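Local structure of trehalose-6-phosphate phosphatase (5DXL) at residues V137-Y143 / A179-P185. The protein is a fungal phosphatase of the HAD clan, built from a Rossmann-like core and a smaller alpha/beta cap domain. Residues are numbered along the deposited sequence.
Sequences VALTWHY and ANLEVRP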
loop_
_atom_site.group_PDB
_atom_site.type_symbol
_atom_site.label_atom_id
_atom_site.label_comp_id
_atom_site.label_asym_id
_atom_site.label_seq_id
_atom_site.Cartn_x
_atom_site.Cartn_y
_atom_site.Cartn_z
ATOM N N VAL A 137 -8.392 13.923 -3.051
ATOM C CA VAL A 137 -7.725 13.996 -1.774
ATOM C C VAL A 137 -6.362 14.686 -1.868
ATOM O O VAL A 137 -5.832 15.171 -0.867
ATOM C CB VAL A 137 -7.575 12.603 -1.184
ATOM C CG1 VAL A 137 -7.558 12.688 0.306
ATOM C CG2 VAL A 137 -8.770 11.761 -1.596
ATOM N N ALA A 138 -5.791 14.750 -3.061
ATOM C CA ALA A 138 -4.489 15.391 -3.183
ATOM C C ALA A 138 -4.562 16.635 -4.044
ATOM O O ALA A 138 -5.241 16.650 -5.061
ATOM C CB ALA A 138 -3.476 14.426 -3.748
ATOM N N LEU A 139 -3.833 17.674 -3.641
ATOM C CA LEU A 139 -3.762 18.906 -4.420
ATOM C C LEU A 139 -2.331 19.092 -4.886
ATOM O O LEU A 139 -1.408 18.988 -4.088
ATOM C CB LEU A 139 -4.212 20.111 -3.588
ATOM C CG LEU A 139 -5.657 20.111 -3.077
ATOM C CD1 LEU A 139 -5.941 21.371 -2.274
ATOM C CD2 LEU A 139 -6.607 19.988 -4.224
ATOM N N THR A 140 -2.153 19.350 -6.174
ATOM C CA THR A 140 -0.806 19.408 -6.734
ATOM C C THR A 140 -0.571 20.692 -7.518
ATOM O O THR A 140 -1.363 21.063 -8.388
ATOM C CB THR A 140 -0.534 18.196 -7.647
ATOM O OG1 THR A 140 -0.798 16.992 -6.921
ATOM C CG2 THR A 140 0.930 18.191 -8.083
ATOM N N TRP A 141 0.519 21.380 -7.188
ATOM C CA TRP A 141 0.926 22.566 -7.927
ATOM C C TRP A 141 2.013 22.183 -8.931
ATOM O O TRP A 141 3.054 21.685 -8.538
ATOM C CB TRP A 141 1.428 23.656 -6.964
ATOM C CG TRP A 141 1.694 24.953 -7.659
ATOM C CD1 TRP A 141 0.809 25.671 -8.408
ATOM C CD2 TRP A 141 2.927 25.691 -7.680
ATOM N NE1 TRP A 141 1.411 26.815 -8.888
ATOM C CE2 TRP A 141 2.708 26.843 -8.456
ATOM C CE3 TRP A 141 4.186 25.489 -7.111
ATOM C CZ2 TRP A 141 3.708 27.791 -8.683
ATOM C CZ3 TRP A 141 5.182 26.437 -7.341
ATOM C CH2 TRP A 141 4.931 27.565 -8.118
ATOM N N HIS A 142 1.737 22.387 -10.218
ATOM C CA HIS A 142 2.651 22.010 -11.303
ATOM C C HIS A 142 3.365 23.238 -11.840
ATOM O O HIS A 142 2.727 24.260 -12.064
ATOM C CB HIS A 142 1.887 21.351 -12.465
ATOM C CG HIS A 142 1.260 20.027 -12.137
ATOM N ND1 HIS A 142 1.883 18.826 -12.404
ATOM C CD2 HIS A 142 0.056 19.716 -11.602
ATOM C CE1 HIS A 142 1.092 17.831 -12.038
ATOM N NE2 HIS A 142 -0.026 18.343 -11.555
ATOM N N TYR A 143 4.668 23.143 -12.101
ATOM C CA TYR A 143 5.379 24.313 -12.623
ATOM C C TYR A 143 6.477 24.002 -13.653
ATOM O O TYR A 143 7.377 24.815 -13.865
ATOM C CB TYR A 143 5.969 25.112 -11.453
ATOM C CG TYR A 143 6.921 24.353 -10.580
ATOM C CD1 TYR A 143 8.288 24.333 -10.867
ATOM C CD2 TYR A 143 6.475 23.656 -9.468
ATOM C CE1 TYR A 143 9.176 23.633 -10.071
ATOM C CE2 TYR A 143 7.358 22.951 -8.664
ATOM C CZ TYR A 143 8.705 22.944 -8.974
ATOM O OH TYR A 143 9.585 22.250 -8.178
ATOM N N ALA A 179 8.871 18.559 -10.772
ATOM C CA ALA A 179 8.468 19.943 -10.980
ATOM C C ALA A 179 7.049 20.103 -10.423
ATOM O O ALA A 179 6.163 20.656 -11.084
ATOM C CB ALA A 179 8.509 20.311 -12.468
ATOM N N ASN A 180 6.831 19.603 -9.212
ATOM C CA ASN A 180 5.540 19.829 -8.570
ATOM C C ASN A 180 5.639 19.839 -7.051
ATOM O O ASN A 180 6.620 19.375 -6.467
ATOM C CB ASN A 180 4.485 18.787 -9.050
ATOM C CG ASN A 180 4.644 17.393 -8.414
ATOM O OD1 ASN A 180 4.794 17.242 -7.201
ATOM N ND2 ASN A 180 4.544 16.361 -9.249
ATOM N N LEU A 181 4.609 20.403 -6.429
ATOM C CA LEU A 181 4.404 20.315 -4.992
ATOM C C LEU A 181 3.050 19.676 -4.761
ATOM O O LEU A 181 2.080 20.064 -5.396
ATOM C CB LEU A 181 4.427 21.690 -4.333
ATOM C CG LEU A 181 5.725 22.455 -4.154
ATOM C CD1 LEU A 181 5.421 23.677 -3.273
ATOM C CD2 LEU A 181 6.774 21.561 -3.516
ATOM N N GLU A 182 2.974 18.730 -3.838
ATOM C CA GLU A 182 1.700 18.071 -3.556
ATOM C C GLU A 182 1.395 18.090 -2.066
ATOM O O GLU A 182 2.288 17.904 -1.243
ATOM C CB GLU A 182 1.736 16.636 -4.072
ATOM C CG GLU A 182 0.478 15.819 -3.796
ATOM C CD GLU A 182 0.591 14.421 -4.379
ATOM O OE1 GLU A 182 1.467 14.205 -5.246
ATOM O OE2 GLU A 182 -0.177 13.538 -3.969
ATOM N N VAL A 183 0.132 18.337 -1.724
ATOM C CA VAL A 183 -0.327 18.193 -0.352
ATOM C C VAL A 183 -1.389 17.108 -0.324
ATOM O O VAL A 183 -2.302 17.113 -1.136
ATOM C CB VAL A 183 -0.907 19.500 0.210
ATOM C CG1 VAL A 183 -1.268 19.327 1.671
ATOM C CG2 VAL A 183 0.118 20.641 0.048
ATOM N N ARG A 184 -1.246 16.188 0.615
ATOM C CA ARG A 184 -2.195 15.087 0.751
ATOM C C ARG A 184 -2.236 14.611 2.198
ATOM O O ARG A 184 -1.327 14.885 2.980
ATOM C CB ARG A 184 -1.789 13.944 -0.174
ATOM C CG ARG A 184 -0.525 13.285 0.295
ATOM C CD ARG A 184 -0.008 12.271 -0.686
ATOM N NE ARG A 184 1.021 11.462 -0.051
ATOM C CZ ARG A 184 1.666 10.475 -0.654
ATOM N NH1 ARG A 184 1.391 10.180 -1.919
ATOM N NH2 ARG A 184 2.580 9.781 0.012
ATOM N N PRO A 185 -3.293 13.882 2.572
ATOM C CA PRO A 185 -3.370 13.416 3.958
ATOM C C PRO A 185 -2.274 12.412 4.290
ATOM O O PRO A 185 -1.829 11.669 3.410
ATOM C CB PRO A 185 -4.745 12.745 4.026
ATOM C CG PRO A 185 -5.513 13.376 2.944
ATOM C CD PRO A 185 -4.521 13.583 1.827
HETATM O O HOH W 1 0.522 14.734 -7.489
HETATM O O HOH W 2 9.001 20.895 -6.011
#
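Leu181, Tyr143 and Ala179 bury the most surface where strand 139-142 pairs antiparallel with strand 180-185, the two axes approaching to 4.5 Å at 169°. Leu181 sits opposite Trp141 in a hydrogen-bonded pair: Trp141 N donates to Leu181 O (2.7 Å) and Leu181 N to Trp141 O (2.9 Å). Two residues along, Leu139 and Val183 repeat the exchange, with Leu139 N to Val183 O at 3.0 Å and Val183 N to Leu139 O at 2.9 Å. The side chains of these four residues share one face, which the helices 112-125 and 148-164 cover; there Leu181 CD1 comes within 4.4 Å of Trp141 CE3, and Leu181 also touches Cys158.

Where strand 180-185 begins, Tyr143 N donates a hydrogen bond to Ala179 O (3.1 Å). With chi1 at 59°, the Tyr143 ring folds back over the backbone, one face covering Ala179 C, while a water links Tyr143 OH (2.6 Å) to Asn180 O (2.9 Å). The opposite face of the sheet carries Thr140, His142, Asn180 and Glu182. Here a second water joins Thr140 OG1 (2.7 Å) to Glu182 OE1 (2.5 Å), and His142 NE2 is hydrogen-bonded to Glu133 OE1 on the adjacent strand 131-134.

These are the two central strands of a four-stranded antiparallel sheet, backed on one side by two helices: an open-faced alpha/beta sandwich, as in the cap domains of HAD phosphatases of this family.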